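Local coordinates for protein c-di-GMP synthase (Capnocytophaga granulosa, PDB 6WT9) that makes the second messenger 3',3'-c-di-GMP from two molecules of GTP in a CBASS system that defends bacteria against phage, at residues 33-36 against 41-44; 8-13 against 27-32; 246-251 against 289-294; 254-259 against 338-343. All coordinates share one frame; numbering follows the deposited sequence.

Contact 1 of 4, residues 33-36 against 41-44; sequences NPDV and VLKY
Val-36 and Lys-43 lean across each other at a slant, and this pair, with Leu-42 beside it, fastens the loop after helix 23-32 to the first turns of helix 40-49. Val-36 points its side chain at the helix. With chi1 at -54°, CG1 lies opposite the carbonyl carbon and reaches the backbone of Leu-42, the carbonyl O of Leu-42 being 3.7 Å from CG1 of Val-36; CG2 of Val-36 is left to face CG of Lys-43, 3.9 Å away. A short, branched residue suits this place because the backbones are close: the CA atoms of Val-36 and Leu-42 are only 5.1 Å apart. Lys-43 is fully extended beyond CG, and its chain passes over the carbonyl oxygen of Val-36. CG of Lys-43 comes within 3.2 Å of Val-36 O, and CE of Lys-43 within 3.4 Å of the same oxygen. The lysine thus serves here through its hydrocarbon length. Leu-42, one residue earlier, packs beside it: CB of Leu-42 lies 4.1 Å from CG1 of Val-36, and CD1 of Leu-42 extends to the backbone O of Asp-35. No hydrogen bond joins the two segments. The carboxylate of Asp-35 turns instead to Tyr-289, whose hydroxyl bonds to OD2, and to Lys-288, which forms a salt bridge with OD1. The whole is a tight helix-loop-helix connection, in which the short linker between helices 23-32 and 40-49 packs an aliphatic residue on the incoming helix.

Contact 2 of 4, residues 8-13 against 27-32; sequences ALFENL and TKFFSD
With CG opposite the backbone N in both residues (chi1 175° and 174°), Phe-10 of helix 6-17 and Phe-29 of helix 23-32 send their rings straight out to meet each other. Phe-30 takes a different setting, chi1 -73°, which brings its CZ to the far end of the Phe-10 ring, next to the place where Phe-29 arrives. The result is an aromatic cluster within a helix-loop-helix unit. Phenylalanine suits these positions because the gap is wide: the nearest CA atoms, those of Phe-10 and Phe-29, are 12.4 Å apart, a span that rings reaching from both sides can bridge. The side chains of Phe-10 and Phe-29 run in opposing senses and overlap at their outer ends. CE2 of Phe-29 arrives at the edge of the Phe-10 ring, near its plane, 3.9 Å from CE1 of Phe-10. Phe-30 meets Phe-10 obliquely, with the two CZ atoms of Phe-10 and Phe-30 also 3.9 Å apart. Helix 40-49 adds to the cluster, Lys-43 lying on Phe-10 and Thr-46 on Phe-29. The two rings from helix 23-32 also brace one another, for CD2 of Phe-29 sits over the centre of the Phe-30 ring, 3.9 Å above its plane.

Contact 3 of 4, residues 246-251 against 289-294; sequences LKKMIR and YQLVPI
Leu-291 meets both Lys-248 and Met-249, and apolar contact accounts for everything that passes between the two segments. Met-249 is a selenomethionine, with selenium in place of sulfur. Its side chain crosses that of Leu-291 at about a right angle, CG of Met-249 lying 4.0 Å from CB of Leu-291. Further out, SE of Met-249 lies 4.5 Å from CG2 of Ile-294, a loose touch. A long flexible chain suits this place, since it can follow the surface laid down by two residues one helical turn apart.

The second kind of contact is aliphatic packing by a charged residue. CB of Lys-248 lies 3.8 Å from CD1 of Leu-291, and CD of Lys-248 is 4.1 Å from CD1 of Leu-291; beyond this the chain leads its amino group away, so what the lysine offers to Leu-291 is methylene groups.

Polar bonds belong to the flanks. The guanidinium of Arg-251 hydrogen-bonds to the backbone oxygens of Asn-89 and Met-49 and so ties the helix to its neighbours.

Around the contact, Met-49 of helix 40-49 packs on Lys-248 and Leu-291, Cys-275 of helix 268-276 touches Met-249, and Tyr-283 from a loop touches both Met-249 and Ile-294. Helix 245-259 therefore lies among helices 40-49, 268-276 and 291-304.

Contact 4 of 4, residues 254-259 against 338-343; sequences KNLKAD and QEVKII
Leu-256 forks against residues 338-343 of helix 327-347, each methyl finding its own partner. CD1 of Leu-256 lies 3.7 Å from CG2 of Val-340, the two side chains crossing at about a right angle, and it also touches the CB of Glu-339, 4.2 Å away. CD2 of Leu-256 meets CG1 of Ile-343 at 4.1 Å, the two side chains meeting at a slant. A leucine suits the spot because its branched end can touch Val-340 with one methyl and Ile-343, almost a turn further on, with the other.

One water lies beside this apolar patch and donates to both sides: to Leu-256 O at 2.7 Å and to Glu-339 OE1 at 2.9 Å. Glu-339 folds at chi2 (-69°), which brings its buried carboxylate round to the water while its CB stays on the leucine. That carboxylate is steadied further out, OE1 by a salt bridge to Lys-4 and OE2 by the hydroxyl of Ser-260; the nearby lysine would be expected to stabilise its negative charge. Tyr-44 packs on Leu-256, and Tyr-6 on Ile-343.

The axes of the two segments pass 10.4 Å apart at 104°, and Leu-256 is the residue of 254-259 that makes the direct contacts across. This is nearly orthogonal helix packing, here within the helical part of a CD-NTase fold.

How the contacts relate
Contact 2 closes first along the chain, contact 1 follows, and contacts 3 and 4 come later with their segments alternating. Contacts 1 and 2, with centres about 8 Å apart, fasten the consecutive helices 6-17, 23-32 and 40-49. Contacts 3 and 4, about 12 Å apart between centres, share helix 245-259, which meets helix 291-304 at one part and helix 327-347 at another. Two tyrosines join the groups: Tyr-44 of helix 40-49 probably hydrogen-bonds to Asp-259 in contact 4, and Tyr-289 of contact 3 reaches Asp-35 in contact 1. N-terminal and C-terminal parts are thus tied into one helical body, distinct from the mixed sheet of the nucleotidyltransferase fold.

Contact 1 of 4, residues 33-36 against 41-44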
loop_
_atom_site.group_PDB
_atom_site.type_symbol
_atom_site.label_atom_id
_atom_site.label_comp_id
_atom_site.label_asym_id
_atom_site.label_seq_id
_atom_site.Cartn_x
_atom_site.Cartn_y
_atom_site.Cartn_z
ATOM N N ASN A 33 14.172 -6.765 18.625
ATOM C CA ASN A 33 15.322 -6.067 18.047
ATOM C C ASN A 33 16.146 -5.440 19.159
ATOM O O ASN A 33 16.238 -4.210 19.271
ATOM C CB ASN A 33 14.864 -5.009 17.041
ATOM C CG ASN A 33 13.998 -5.586 15.940
ATOM O OD1 ASN A 33 14.506 -6.124 14.954
ATOM N ND2 ASN A 33 12.683 -5.469 16.096
ATOM N N PRO A 34 16.783 -6.257 20.003
ATOM C CA PRO A 34 17.575 -5.696 21.108
ATOM C C PRO A 34 18.801 -4.921 20.654
ATOM O O PRO A 34 19.406 -4.223 21.477
ATOM C CB PRO A 34 17.976 -6.935 21.917
ATOM C CG PRO A 34 18.002 -8.035 20.914
ATOM C CD PRO A 34 16.890 -7.728 19.939
ATOM N N ASP A 35 19.182 -5.011 19.376
ATOM C CA ASP A 35 20.391 -4.335 18.915
ATOM C C ASP A 35 20.183 -2.836 18.729
ATOM O O ASP A 35 21.160 -2.075 18.723
ATOM C CB ASP A 35 20.874 -4.951 17.601
ATOM C CG ASP A 35 19.828 -4.867 16.500
ATOM O OD1 ASP A 35 18.673 -5.286 16.737
ATOM O OD2 ASP A 35 20.153 -4.375 15.400
ATOM N N VAL A 36 18.937 -2.392 18.570
ATOM C CA VAL A 36 18.669 -1.011 18.184
ATOM C C VAL A 36 18.788 -0.103 19.399
ATOM O O VAL A 36 18.751 1.126 19.272
ATOM C CB VAL A 36 17.282 -0.882 17.535
ATOM C CG1 VAL A 36 17.159 -1.870 16.395
ATOM C CG2 VAL A 36 16.183 -1.127 18.564
ATOM N N VAL A 41 19.598 5.662 14.755
ATOM C CA VAL A 41 19.467 5.368 13.331
ATOM C C VAL A 41 19.013 3.929 13.116
ATOM O O VAL A 41 18.253 3.646 12.183
ATOM C CB VAL A 41 20.779 5.677 12.583
ATOM C CG1 VAL A 41 21.892 4.746 13.022
ATOM C CG2 VAL A 41 20.568 5.596 11.076
ATOM N N LEU A 42 19.442 3.002 13.977
ATOM C CA LEU A 42 18.974 1.625 13.863
ATOM C C LEU A 42 17.518 1.492 14.286
ATOM O O LEU A 42 16.789 0.664 13.729
ATOM C CB LEU A 42 19.852 0.691 14.699
ATOM C CG LEU A 42 21.348 0.655 14.387
ATOM C CD1 LEU A 42 22.039 -0.397 15.239
ATOM C CD2 LEU A 42 21.597 0.403 12.905
ATOM N N LYS A 43 17.083 2.287 15.267
ATOM C CA LYS A 43 15.683 2.264 15.682
ATOM C C LYS A 43 14.774 2.713 14.548
ATOM O O LYS A 43 13.749 2.080 14.266
ATOM C CB LYS A 43 15.474 3.164 16.901
ATOM C CG LYS A 43 16.208 2.751 18.159
ATOM C CD LYS A 43 15.903 3.739 19.277
ATOM C CE LYS A 43 16.611 3.382 20.567
ATOM N NZ LYS A 43 16.265 4.345 21.651
ATOM N N TYR A 44 15.133 3.818 13.891
ATOM C CA TYR A 44 14.299 4.357 12.825
ATOM C C TYR A 44 14.216 3.394 11.650
ATOM O O TYR A 44 13.130 3.166 11.105
ATOM C CB TYR A 44 14.844 5.715 12.381
ATOM C CG TYR A 44 14.084 6.351 11.240
ATOM C CD1 TYR A 44 12.818 6.883 11.436
ATOM C CD2 TYR A 44 14.639 6.428 9.969
ATOM C CE1 TYR A 44 12.121 7.468 10.397
ATOM C CE2 TYR A 44 13.951 7.012 8.925
ATOM C CZ TYR A 44 12.693 7.531 9.144
ATOM O OH TYR A 44 12.004 8.113 8.105
#

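Contact 2 of 4, residues 8-13 against 27-32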
loop_
_atom_site.group_PDB
_atom_site.type_symbol
_atom_site.label_atom_id
_atom_site.label_comp_id
_atom_site.label_asym_id
_atom_site.label_seq_id
_atom_site.Cartn_x
_atom_site.Cartn_y
_atom_site.Cartn_z
ATOM N N ALA A 8 14.028 12.158 16.768
ATOM C CA ALA A 8 12.713 12.736 16.516
ATOM C C ALA A 8 11.965 11.959 15.439
ATOM O O ALA A 8 10.743 11.791 15.521
ATOM C CB ALA A 8 12.851 14.207 16.121
ATOM N N LEU A 9 12.683 11.479 14.420
ATOM C CA LEU A 9 12.041 10.681 13.380
ATOM C C LEU A 9 11.527 9.359 13.938
ATOM O O LEU A 9 10.478 8.863 13.510
ATOM C CB LEU A 9 13.018 10.439 12.229
ATOM C CG LEU A 9 13.321 11.629 11.315
ATOM C CD1 LEU A 9 14.512 11.323 10.419
ATOM C CD2 LEU A 9 12.106 11.985 10.474
ATOM N N PHE A 10 12.250 8.773 14.895
ATOM C CA PHE A 10 11.802 7.519 15.490
ATOM C C PHE A 10 10.539 7.718 16.321
ATOM O O PHE A 10 9.608 6.908 16.242
ATOM C CB PHE A 10 12.912 6.911 16.346
ATOM C CG PHE A 10 12.489 5.683 17.099
ATOM C CD1 PHE A 10 12.261 4.493 16.431
ATOM C CD2 PHE A 10 12.324 5.719 18.473
ATOM C CE1 PHE A 10 11.874 3.364 17.116
ATOM C CE2 PHE A 10 11.937 4.590 19.164
ATOM C CZ PHE A 10 11.711 3.411 18.484
ATOM N N GLU A 11 10.494 8.781 17.129
ATOM C CA GLU A 11 9.298 9.069 17.917
ATOM C C GLU A 11 8.096 9.310 17.017
ATOM O O GLU A 11 7.018 8.744 17.232
ATOM C CB GLU A 11 9.535 10.280 18.820
ATOM C CG GLU A 11 10.305 9.980 20.091
ATOM C CD GLU A 11 10.383 11.181 21.013
ATOM O OE1 GLU A 11 10.401 12.323 20.506
ATOM O OE2 GLU A 11 10.416 10.984 22.246
ATOM N N ASN A 12 8.266 10.160 15.999
ATOM C CA ASN A 12 7.181 10.423 15.061
ATOM C C ASN A 12 6.733 9.145 14.365
ATOM O O ASN A 12 5.539 8.952 14.108
ATOM C CB ASN A 12 7.620 11.471 14.036
ATOM C CG ASN A 12 6.518 11.824 13.057
ATOM O OD1 ASN A 12 5.672 12.669 13.342
ATOM N ND2 ASN A 12 6.522 11.175 11.898
ATOM N N LEU A 13 7.680 8.257 14.054
ATOM C CA LEU A 13 7.324 6.986 13.437
ATOM C C LEU A 13 6.522 6.106 14.388
ATOM O O LEU A 13 5.628 5.373 13.945
ATOM C CB LEU A 13 8.584 6.260 12.970
ATOM C CG LEU A 13 8.374 4.986 12.151
ATOM C CD1 LEU A 13 7.476 5.270 10.960
ATOM C CD2 LEU A 13 9.711 4.434 11.695
ATOM N N THR A 27 7.052 -2.871 23.423
ATOM C CA THR A 27 7.881 -3.857 24.107
ATOM C C THR A 27 8.289 -4.985 23.169
ATOM O O THR A 27 9.450 -5.411 23.169
ATOM C CB THR A 27 7.142 -4.404 25.328
ATOM O OG1 THR A 27 6.933 -3.343 26.269
ATOM C CG2 THR A 27 7.946 -5.510 25.997
ATOM N N LYS A 28 7.355 -5.478 22.352
ATOM C CA LYS A 28 7.702 -6.516 21.388
ATOM C C LYS A 28 8.725 -6.016 20.375
ATOM O O LYS A 28 9.559 -6.796 19.901
ATOM C CB LYS A 28 6.440 -7.023 20.683
ATOM C CG LYS A 28 6.699 -7.779 19.386
ATOM C CD LYS A 28 5.486 -8.576 18.938
ATOM C CE LYS A 28 5.404 -9.903 19.673
ATOM N NZ LYS A 28 6.618 -10.736 19.439
ATOM N N PHE A 29 8.691 -4.724 20.047
ATOM C CA PHE A 29 9.647 -4.168 19.095
ATOM C C PHE A 29 11.071 -4.252 19.635
ATOM O O PHE A 29 11.966 -4.804 18.985
ATOM C CB PHE A 29 9.275 -2.721 18.767
ATOM C CG PHE A 29 10.286 -2.015 17.910
ATOM C CD1 PHE A 29 10.337 -2.241 16.545
ATOM C CD2 PHE A 29 11.181 -1.120 18.471
ATOM C CE1 PHE A 29 11.269 -1.591 15.754
ATOM C CE2 PHE A 29 12.114 -0.466 17.687
ATOM C CZ PHE A 29 12.156 -0.702 16.325
ATOM N N PHE A 30 11.299 -3.705 20.831
ATOM C CA PHE A 30 12.637 -3.743 21.412
ATOM C C PHE A 30 13.040 -5.158 21.806
ATOM O O PHE A 30 14.230 -5.489 21.787
ATOM C CB PHE A 30 12.719 -2.808 22.619
ATOM C CG PHE A 30 12.725 -1.351 22.254
ATOM C CD1 PHE A 30 13.869 -0.757 21.746
ATOM C CD2 PHE A 30 11.592 -0.572 22.421
ATOM C CE1 PHE A 30 13.883 0.582 21.409
ATOM C CE2 PHE A 30 11.599 0.768 22.085
ATOM C CZ PHE A 30 12.747 1.345 21.577
ATOM N N SER A 31 12.070 -6.002 22.162
ATOM C CA SER A 31 12.381 -7.397 22.453
ATOM C C SER A 31 12.840 -8.130 21.199
ATOM O O SER A 31 13.819 -8.885 21.238
ATOM C CB SER A 31 11.166 -8.091 23.065
ATOM O OG SER A 31 11.395 -9.481 23.220
ATOM N N ASP A 32 12.148 -7.919 20.077
ATOM C CA ASP A 32 12.526 -8.571 18.829
ATOM C C ASP A 32 13.776 -7.965 18.208
ATOM O O ASP A 32 14.383 -8.593 17.333
ATOM C CB ASP A 32 11.375 -8.503 17.825
ATOM C CG ASP A 32 10.179 -9.336 18.245
ATOM O OD1 ASP A 32 10.247 -9.986 19.310
ATOM O OD2 ASP A 32 9.171 -9.337 17.508
#

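Contact 3 of 4, residues 246-251 against 289-294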
loop_
_atom_site.group_PDB
_atom_site.type_symbol
_atom_site.label_atom_id
_atom_site.label_comp_id
_atom_site.label_asym_id
_atom_site.label_seq_id
_atom_site.Cartn_x
_atom_site.Cartn_y
_atom_site.Cartn_z
ATOM N N LEU A 246 10.760 -8.507 1.109
ATOM C CA LEU A 246 10.180 -7.598 0.123
ATOM C C LEU A 246 9.301 -6.547 0.789
ATOM O O LEU A 246 9.326 -5.371 0.406
ATOM C CB LEU A 246 9.377 -8.386 -0.913
ATOM C CG LEU A 246 8.574 -7.532 -1.900
ATOM C CD1 LEU A 246 9.500 -6.681 -2.760
ATOM C CD2 LEU A 246 7.671 -8.391 -2.767
ATOM N N LYS A 247 8.519 -6.947 1.793
ATOM C CA LYS A 247 7.638 -5.992 2.456
ATOM C C LYS A 247 8.417 -5.019 3.330
ATOM O O LYS A 247 8.017 -3.857 3.461
ATOM C CB LYS A 247 6.583 -6.729 3.278
ATOM C CG LYS A 247 5.629 -7.563 2.434
ATOM C CD LYS A 247 4.577 -8.249 3.288
ATOM C CE LYS A 247 3.724 -9.188 2.454
ATOM N NZ LYS A 247 2.630 -9.795 3.259
ATOM N N LYS A 248 9.524 -5.465 3.931
ATOM C CA LYS A 248 10.372 -4.544 4.683
ATOM C C LYS A 248 10.865 -3.409 3.796
ATOM O O LYS A 248 10.826 -2.236 4.186
ATOM C CB LYS A 248 11.555 -5.291 5.302
ATOM C CG LYS A 248 11.250 -5.984 6.620
ATOM C CD LYS A 248 12.520 -6.534 7.250
ATOM C CE LYS A 248 12.230 -7.231 8.568
ATOM N NZ LYS A 248 11.327 -8.398 8.382
HETATM N N MSE A 249 11.330 -3.739 2.595
HETATM C CA MSE A 249 11.819 -2.734 1.661
HETATM C C MSE A 249 10.707 -1.783 1.230
HETATM O O MSE A 249 10.914 -0.572 1.154
HETATM C CB MSE A 249 12.445 -3.401 0.435
HETATM C CG MSE A 249 13.776 -4.077 0.711
HETATM SE SE MSE A 249 14.670 -4.678 -0.919
HETATM C CE MSE A 249 13.356 -5.984 -1.512
ATOM N N ILE A 250 9.526 -2.342 0.953
ATOM C CA ILE A 250 8.392 -1.523 0.526
ATOM C C ILE A 250 8.004 -0.539 1.623
ATOM O O ILE A 250 7.913 0.673 1.390
ATOM C CB ILE A 250 7.204 -2.415 0.121
ATOM C CG1 ILE A 250 7.512 -3.169 -1.173
ATOM C CG2 ILE A 250 5.937 -1.585 -0.026
ATOM C CD1 ILE A 250 6.392 -4.099 -1.625
ATOM N N ARG A 251 7.767 -1.047 2.837
ATOM C CA ARG A 251 7.394 -0.179 3.952
ATOM C C ARG A 251 8.485 0.837 4.261
ATOM O O ARG A 251 8.186 1.973 4.649
ATOM C CB ARG A 251 7.086 -1.022 5.193
ATOM C CG ARG A 251 5.948 -2.015 5.001
ATOM C CD ARG A 251 5.556 -2.680 6.312
ATOM N NE ARG A 251 6.558 -3.635 6.776
ATOM C CZ ARG A 251 6.387 -4.953 6.793
ATOM N NH1 ARG A 251 5.245 -5.485 6.376
ATOM N NH2 ARG A 251 7.360 -5.743 7.235
ATOM N N TYR A 289 19.251 -4.392 7.982
ATOM C CA TYR A 289 20.087 -3.233 7.679
ATOM C C TYR A 289 20.688 -3.327 6.281
ATOM O O TYR A 289 20.823 -2.313 5.589
ATOM C CB TYR A 289 21.183 -3.095 8.732
ATOM C CG TYR A 289 20.635 -2.939 10.128
ATOM C CD1 TYR A 289 19.497 -2.179 10.362
ATOM C CD2 TYR A 289 21.240 -3.565 11.208
ATOM C CE1 TYR A 289 18.985 -2.036 11.636
ATOM C CE2 TYR A 289 20.736 -3.428 12.484
ATOM C CZ TYR A 289 19.608 -2.662 12.692
ATOM O OH TYR A 289 19.102 -2.525 13.962
ATOM N N GLN A 290 21.048 -4.536 5.847
ATOM C CA GLN A 290 21.627 -4.723 4.523
ATOM C C GLN A 290 20.626 -4.487 3.401
ATOM O O GLN A 290 21.037 -4.390 2.239
ATOM C CB GLN A 290 22.217 -6.129 4.412
ATOM C CG GLN A 290 23.378 -6.375 5.365
ATOM C CD GLN A 290 23.669 -7.846 5.563
ATOM O OE1 GLN A 290 22.805 -8.695 5.349
ATOM N NE2 GLN A 290 24.892 -8.156 5.977
ATOM N N LEU A 291 19.331 -4.394 3.709
ATOM C CA LEU A 291 18.357 -4.054 2.681
ATOM C C LEU A 291 18.507 -2.614 2.202
ATOM O O LEU A 291 18.073 -2.300 1.088
ATOM C CB LEU A 291 16.937 -4.288 3.202
ATOM C CG LEU A 291 16.598 -5.722 3.615
ATOM C CD1 LEU A 291 15.194 -5.800 4.189
ATOM C CD2 LEU A 291 16.752 -6.671 2.434
ATOM N N VAL A 292 19.114 -1.744 3.004
ATOM C CA VAL A 292 19.278 -0.337 2.638
ATOM C C VAL A 292 20.286 -0.194 1.499
ATOM O O VAL A 292 19.975 0.484 0.508
ATOM C CB VAL A 292 19.673 0.516 3.856
ATOM C CG1 VAL A 292 19.960 1.949 3.433
ATOM C CG2 VAL A 292 18.572 0.480 4.904
ATOM N N PRO A 293 21.486 -0.791 1.568
ATOM C CA PRO A 293 22.381 -0.724 0.396
ATOM C C PRO A 293 21.795 -1.378 -0.843
ATOM O O PRO A 293 22.114 -0.966 -1.965
ATOM C CB PRO A 293 23.643 -1.459 0.871
ATOM C CG PRO A 293 23.591 -1.391 2.352
ATOM C CD PRO A 293 22.148 -1.452 2.709
ATOM N N ILE A 294 20.944 -2.391 -0.668
ATOM C CA ILE A 294 20.317 -3.047 -1.810
ATOM C C ILE A 294 19.280 -2.131 -2.448
ATOM O O ILE A 294 19.170 -2.056 -3.678
ATOM C CB ILE A 294 19.713 -4.392 -1.372
ATOM C CG1 ILE A 294 20.838 -5.354 -0.990
ATOM C CG2 ILE A 294 18.834 -4.979 -2.470
ATOM C CD1 ILE A 294 20.369 -6.585 -0.276
#

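Contact 4 of 4, residues 254-259 against 338-343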
loop_
_atom_site.group_PDB
_atom_site.type_symbol
_atom_site.label_atom_id
_atom_site.label_comp_id
_atom_site.label_asym_id
_atom_site.label_seq_id
_atom_site.Cartn_x
_atom_site.Cartn_y
_atom_site.Cartn_z
ATOM N N LYS A 254 8.270 3.678 1.666
ATOM C CA LYS A 254 7.075 4.476 1.919
ATOM C C LYS A 254 7.252 5.374 3.136
ATOM O O LYS A 254 6.730 6.494 3.162
ATOM C CB LYS A 254 5.860 3.561 2.092
ATOM C CG LYS A 254 5.507 2.778 0.834
ATOM C CD LYS A 254 4.481 1.682 1.101
ATOM C CE LYS A 254 3.109 2.248 1.422
ATOM N NZ LYS A 254 2.088 1.165 1.555
ATOM N N ASN A 255 7.993 4.911 4.144
ATOM C CA ASN A 255 8.250 5.750 5.311
ATOM C C ASN A 255 9.251 6.853 4.990
ATOM O O ASN A 255 9.125 7.975 5.496
ATOM C CB ASN A 255 8.732 4.892 6.478
ATOM C CG ASN A 255 7.585 4.340 7.301
ATOM O OD1 ASN A 255 6.695 5.085 7.715
ATOM N ND2 ASN A 255 7.591 3.034 7.534
ATOM N N LEU A 256 10.254 6.558 4.157
ATOM C CA LEU A 256 11.153 7.612 3.695
ATOM C C LEU A 256 10.404 8.657 2.880
ATOM O O LEU A 256 10.748 9.845 2.922
ATOM C CB LEU A 256 12.295 7.024 2.867
ATOM C CG LEU A 256 13.318 6.145 3.584
ATOM C CD1 LEU A 256 14.544 5.973 2.707
ATOM C CD2 LEU A 256 13.694 6.732 4.934
ATOM N N LYS A 257 9.380 8.235 2.135
ATOM C CA LYS A 257 8.556 9.182 1.394
ATOM C C LYS A 257 7.779 10.091 2.338
ATOM O O LYS A 257 7.730 11.312 2.144
ATOM C CB LYS A 257 7.606 8.420 0.468
ATOM C CG LYS A 257 6.507 9.266 -0.147
ATOM C CD LYS A 257 5.520 8.392 -0.904
ATOM C CE LYS A 257 4.328 9.194 -1.398
ATOM N NZ LYS A 257 3.362 8.336 -2.137
ATOM N N ALA A 258 7.170 9.513 3.377
ATOM C CA ALA A 258 6.362 10.303 4.299
ATOM C C ALA A 258 7.213 11.243 5.143
ATOM O O ALA A 258 6.726 12.292 5.581
ATOM C CB ALA A 258 5.542 9.383 5.203
ATOM N N ASP A 259 8.475 10.893 5.383
ATOM C CA ASP A 259 9.354 11.692 6.225
ATOM C C ASP A 259 10.257 12.627 5.434
ATOM O O ASP A 259 11.044 13.363 6.039
ATOM C CB ASP A 259 10.207 10.780 7.111
ATOM C CG ASP A 259 9.406 10.147 8.228
ATOM O OD1 ASP A 259 8.423 10.773 8.674
ATOM O OD2 ASP A 259 9.755 9.028 8.662
ATOM N N GLN A 338 18.047 10.233 -3.037
ATOM C CA GLN A 338 18.750 11.067 -2.065
ATOM C C GLN A 338 18.486 10.594 -0.642
ATOM O O GLN A 338 19.414 10.486 0.167
ATOM C CB GLN A 338 18.328 12.530 -2.215
ATOM C CG GLN A 338 18.274 13.045 -3.645
ATOM C CD GLN A 338 19.644 13.295 -4.240
ATOM O OE1 GLN A 338 20.659 13.226 -3.546
ATOM N NE2 GLN A 338 19.680 13.590 -5.535
ATOM N N GLU A 339 17.223 10.304 -0.321
ATOM C CA GLU A 339 16.879 9.877 1.031
ATOM C C GLU A 339 17.546 8.552 1.382
ATOM O O GLU A 339 18.075 8.390 2.488
ATOM C CB GLU A 339 15.361 9.770 1.174
ATOM C CG GLU A 339 14.617 11.067 0.885
ATOM C CD GLU A 339 14.867 12.133 1.935
ATOM O OE1 GLU A 339 15.164 11.772 3.093
ATOM O OE2 GLU A 339 14.768 13.333 1.601
ATOM N N VAL A 340 17.525 7.591 0.457
ATOM C CA VAL A 340 18.171 6.307 0.709
ATOM C C VAL A 340 19.676 6.491 0.852
ATOM O O VAL A 340 20.309 5.887 1.728
ATOM C CB VAL A 340 17.828 5.307 -0.409
ATOM C CG1 VAL A 340 18.561 3.991 -0.189
ATOM C CG2 VAL A 340 16.325 5.083 -0.470
ATOM N N LYS A 341 20.269 7.332 -0.000
ATOM C CA LYS A 341 21.697 7.612 0.093
ATOM C C LYS A 341 22.057 8.200 1.452
ATOM O O LYS A 341 23.101 7.863 2.026
ATOM C CB LYS A 341 22.109 8.559 -1.037
ATOM C CG LYS A 341 23.546 9.041 -0.972
ATOM C CD LYS A 341 23.831 10.058 -2.068
ATOM C CE LYS A 341 24.131 9.387 -3.400
ATOM N NZ LYS A 341 25.476 8.741 -3.406
ATOM N N ILE A 342 21.198 9.069 1.990
ATOM C CA ILE A 342 21.459 9.664 3.299
ATOM C C ILE A 342 21.409 8.601 4.389
ATOM O O ILE A 342 22.299 8.526 5.245
ATOM C CB ILE A 342 20.463 10.804 3.578
ATOM C CG1 ILE A 342 20.736 11.992 2.655
ATOM C CG2 ILE A 342 20.534 11.228 5.040
ATOM C CD1 ILE A 342 19.761 13.139 2.835
ATOM N N ILE A 343 20.365 7.769 4.379
ATOM C CA ILE A 343 20.253 6.701 5.372
ATOM C C ILE A 343 21.442 5.756 5.268
ATOM O O ILE A 343 22.071 5.407 6.274
ATOM C CB ILE A 343 18.925 5.941 5.201
ATOM C CG1 ILE A 343 17.732 6.894 5.302
ATOM C CG2 ILE A 343 18.820 4.831 6.237
ATOM C CD1 ILE A 343 17.533 7.471 6.677
HETATM O O HOH W 1 12.893 10.482 4.426
#